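Local coordinates for protein putative polysaccharide binding proteins (DUF1812) (Bacteroides thetaiotaomicron VPI-5482, PDB 3GF8) that is probably a lipid-anchored outer-membrane component of Bacteroides fimbriae of the FimB/Mfa2 family, involved in fimbrial assembly or anchoring, at residues Leu145-Asp148 against Thr149-Arg153. Sequence-based numbering, arbitrary orientation.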
ATOM      1  N   LEU A 145      -6.932   3.999   9.772  1.00 23.98           N
ATOM      2  CA  LEU A 145      -6.641   3.449   8.440  1.00 26.10           C
ATOM      3  C   LEU A 145      -5.191   3.637   8.051  1.00 27.02           C
ATOM      4  O   LEU A 145      -4.623   4.746   8.204  1.00 25.59           O
ATOM      5  CB  LEU A 145      -7.511   4.115   7.363  1.00 22.70           C
ATOM      6  CG  LEU A 145      -8.986   3.790   7.479  1.00 26.49           C
ATOM      7  CD1 LEU A 145      -9.831   4.585   6.416  1.00 25.61           C
ATOM      8  CD2 LEU A 145      -9.147   2.293   7.387  1.00 19.84           C
ATOM      9  N   ILE A 146      -4.631   2.562   7.507  1.00 26.41           N
ATOM     10  CA  ILE A 146      -3.250   2.499   7.047  1.00 24.67           C
ATOM     11  C   ILE A 146      -3.230   2.138   5.567  1.00 25.65           C
ATOM     12  O   ILE A 146      -3.819   1.119   5.157  1.00 26.54           O
ATOM     13  CB  ILE A 146      -2.500   1.408   7.849  1.00 27.60           C
ATOM     14  CG1 ILE A 146      -2.422   1.816   9.338  1.00 30.06           C
ATOM     15  CG2 ILE A 146      -1.092   1.151   7.275  1.00 21.19           C
ATOM     16  CD1 ILE A 146      -1.812   0.796  10.165  1.00 34.13           C
ATOM     17  N   ARG A 147      -2.523   2.933   4.766  1.00 24.85           N
ATOM     18  CA  ARG A 147      -2.512   2.719   3.342  1.00 25.14           C
ATOM     19  C   ARG A 147      -1.589   1.598   3.006  1.00 25.03           C
ATOM     20  O   ARG A 147      -0.441   1.574   3.459  1.00 23.76           O
ATOM     21  CB  ARG A 147      -2.125   3.977   2.568  1.00 25.62           C
ATOM     22  CG  ARG A 147      -2.293   3.796   1.088  1.00 24.84           C
ATOM     23  CD  ARG A 147      -2.314   5.115   0.312  1.00 25.46           C
ATOM     24  NE  ARG A 147      -1.966   4.880  -1.086  1.00 21.14           N
ATOM     25  CZ  ARG A 147      -1.903   5.820  -2.014  1.00 24.72           C
ATOM     26  NH1 ARG A 147      -2.128   7.091  -1.718  1.00 24.45           N
ATOM     27  NH2 ARG A 147      -1.603   5.492  -3.251  1.00 27.24           N
ATOM     28  N   ASP A 148      -2.100   0.655   2.205  1.00 24.50           N
ATOM     29  CA  ASP A 148      -1.357  -0.568   1.892  1.00 24.19           C
ATOM     30  C   ASP A 148      -0.796  -0.601   0.465  1.00 23.41           C
ATOM     31  O   ASP A 148       0.170  -1.337   0.167  1.00 24.95           O
ATOM     32  CB  ASP A 148      -2.281  -1.786   2.092  1.00 27.17           C
ATOM     33  CG  ASP A 148      -2.322  -2.287   3.533  1.00 24.56           C
ATOM     34  OD1 ASP A 148      -1.590  -1.772   4.408  1.00 24.39           O
ATOM     35  OD2 ASP A 148      -3.106  -3.223   3.785  1.00 26.42           O
ATOM     36  N   THR A 149      -1.425   0.147  -0.433  1.00 23.32           N
ATOM     37  CA  THR A 149      -0.995   0.186  -1.812  1.00 20.94           C
ATOM     38  C   THR A 149      -0.054   1.387  -2.006  1.00 24.28           C
ATOM     39  O   THR A 149      -0.264   2.468  -1.433  1.00 25.31           O
ATOM     40  CB  THR A 149      -2.178   0.228  -2.762  1.00 20.67           C
ATOM     41  OG1 THR A 149      -3.108   1.212  -2.328  1.00 19.53           O
ATOM     42  CG2 THR A 149      -2.859  -1.135  -2.816  1.00 23.12           C
ATOM     43  N   LYS A 150       0.999   1.166  -2.795  1.00 23.02           N
ATOM     44  CA  LYS A 150       2.087   2.118  -2.921  1.00 25.89           C
ATOM     45  C   LYS A 150       2.346   2.426  -4.414  1.00 25.36           C
ATOM     46  O   LYS A 150       2.540   1.526  -5.246  1.00 25.86           O
ATOM     47  CB  LYS A 150       3.329   1.543  -2.234  1.00 24.15           C
ATOM     48  CG  LYS A 150       3.098   1.149  -0.796  1.00 27.75           C
ATOM     49  CD  LYS A 150       2.851   2.383   0.129  1.00 26.27           C
ATOM     50  CE  LYS A 150       2.068   2.018   1.383  1.00 29.51           C
ATOM     51  NZ  LYS A 150       2.008   3.147   2.393  1.00 20.10           N
ATOM     52  N   ILE A 151       2.341   3.701  -4.747  1.00 25.58           N
ATOM     53  CA  ILE A 151       2.518   4.131  -6.107  1.00 27.51           C
ATOM     54  C   ILE A 151       3.937   4.670  -6.204  1.00 30.42           C
ATOM     55  O   ILE A 151       4.410   5.376  -5.303  1.00 32.04           O
ATOM     56  CB  ILE A 151       1.449   5.151  -6.478  1.00 27.52           C
ATOM     57  CG1 ILE A 151       0.074   4.443  -6.461  1.00 31.14           C
ATOM     58  CG2 ILE A 151       1.758   5.752  -7.846  1.00 25.99           C
ATOM     59  CD1 ILE A 151      -1.072   5.289  -6.809  1.00 30.53           C
ATOM     60  N   VAL A 152       4.643   4.291  -7.258  1.00 30.59           N
ATOM     61  CA  VAL A 152       6.029   4.742  -7.436  1.00 31.68           C
ATOM     62  C   VAL A 152       6.228   5.187  -8.876  1.00 32.92           C
ATOM     63  O   VAL A 152       5.824   4.485  -9.802  1.00 36.39           O
ATOM     64  CB  VAL A 152       7.078   3.676  -7.076  1.00 28.47           C
ATOM     65  CG1 VAL A 152       6.694   2.922  -5.841  1.00 34.36           C
ATOM     66  CG2 VAL A 152       7.256   2.732  -8.190  1.00 41.15           C
ATOM     67  N   ARG A 153       6.802   6.376  -9.051  1.00 30.25           N
ATOM     68  CA  ARG A 153       7.193   6.863 -10.358  1.00 27.62           C
ATOM     69  C   ARG A 153       8.705   6.781 -10.450  1.00 27.79           C
ATOM     70  O   ARG A 153       9.413   7.444  -9.680  1.00 25.39           O
ATOM     71  CB  ARG A 153       6.751   8.291 -10.545  1.00 28.41           C
ATOM     72  CG  ARG A 153       7.318   8.905 -11.833  1.00 31.12           C
ATOM     73  CD  ARG A 153       6.601  10.192 -12.203  1.00 35.11           C
ATOM     74  NE  ARG A 153       5.171   9.955 -12.274  1.00 37.91           N
ATOM     75  CZ  ARG A 153       4.288  10.835 -12.704  1.00 47.75           C
ATOM     76  NH1 ARG A 153       4.679  12.027 -13.145  1.00 53.72           N
ATOM     77  NH2 ARG A 153       3.007  10.504 -12.716  1.00 41.07           N
TER
HETATM   78  O   HOH W   1      -2.757   3.087  -4.294  1.00 20.06           O
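The Arg147 side chain leaves the backbone with CG anti to its N (chi1 -172°) and stays extended to NE, which carries NE to the carbonyl of Thr149, the two side chains crossing at about a right angle, and NH2 on to Ile151. Lys150 instead turns about CB-CG (chi2 -68°), and this fold in the chain returns its amino group to the carbonyl of Arg147. Both contacts form at an irregular break at Asp148 and Thr149 within the long strand 139-158, which pairs with strand 124-133 as a beta hairpin. The break lies near the centre of the chain and is largely buried.

Arg147 NE donates to Thr149 O at 3.0 Å. The bond is bent, with an N-H...O angle of 144°, and the oxygen lies somewhat out of the guanidinium plane. Lys150 NZ donates to Arg147 O at 3.1 Å, from above the carbonyl plane. One bond thus uses the arginine side chain and the other its backbone. The lysine bond spans the break, and the arginine bond holds the carbonyl of Thr149 within it. With an alanine at Arg147, Thr149 O would probably lose this donor and a gap would open beside Ile151.

Lys150 NZ also bonds to Ser265 OG and to the carbonyls of Leu261 and Gln264, and these partners link the break to the end of helix 257-263 and the loop after it. Asp148 OD1 is hydrogen-bonded to Asn185 ND2. Thr149 OG1 is bonded to Leu123 N and lies 2.7 Å from a water. The same water accepts a weak bond from Arg147 NH2. At the guanidinium edge, in its plane, Ile151 CD1 meets Arg147 NH2 at 3.6 Å.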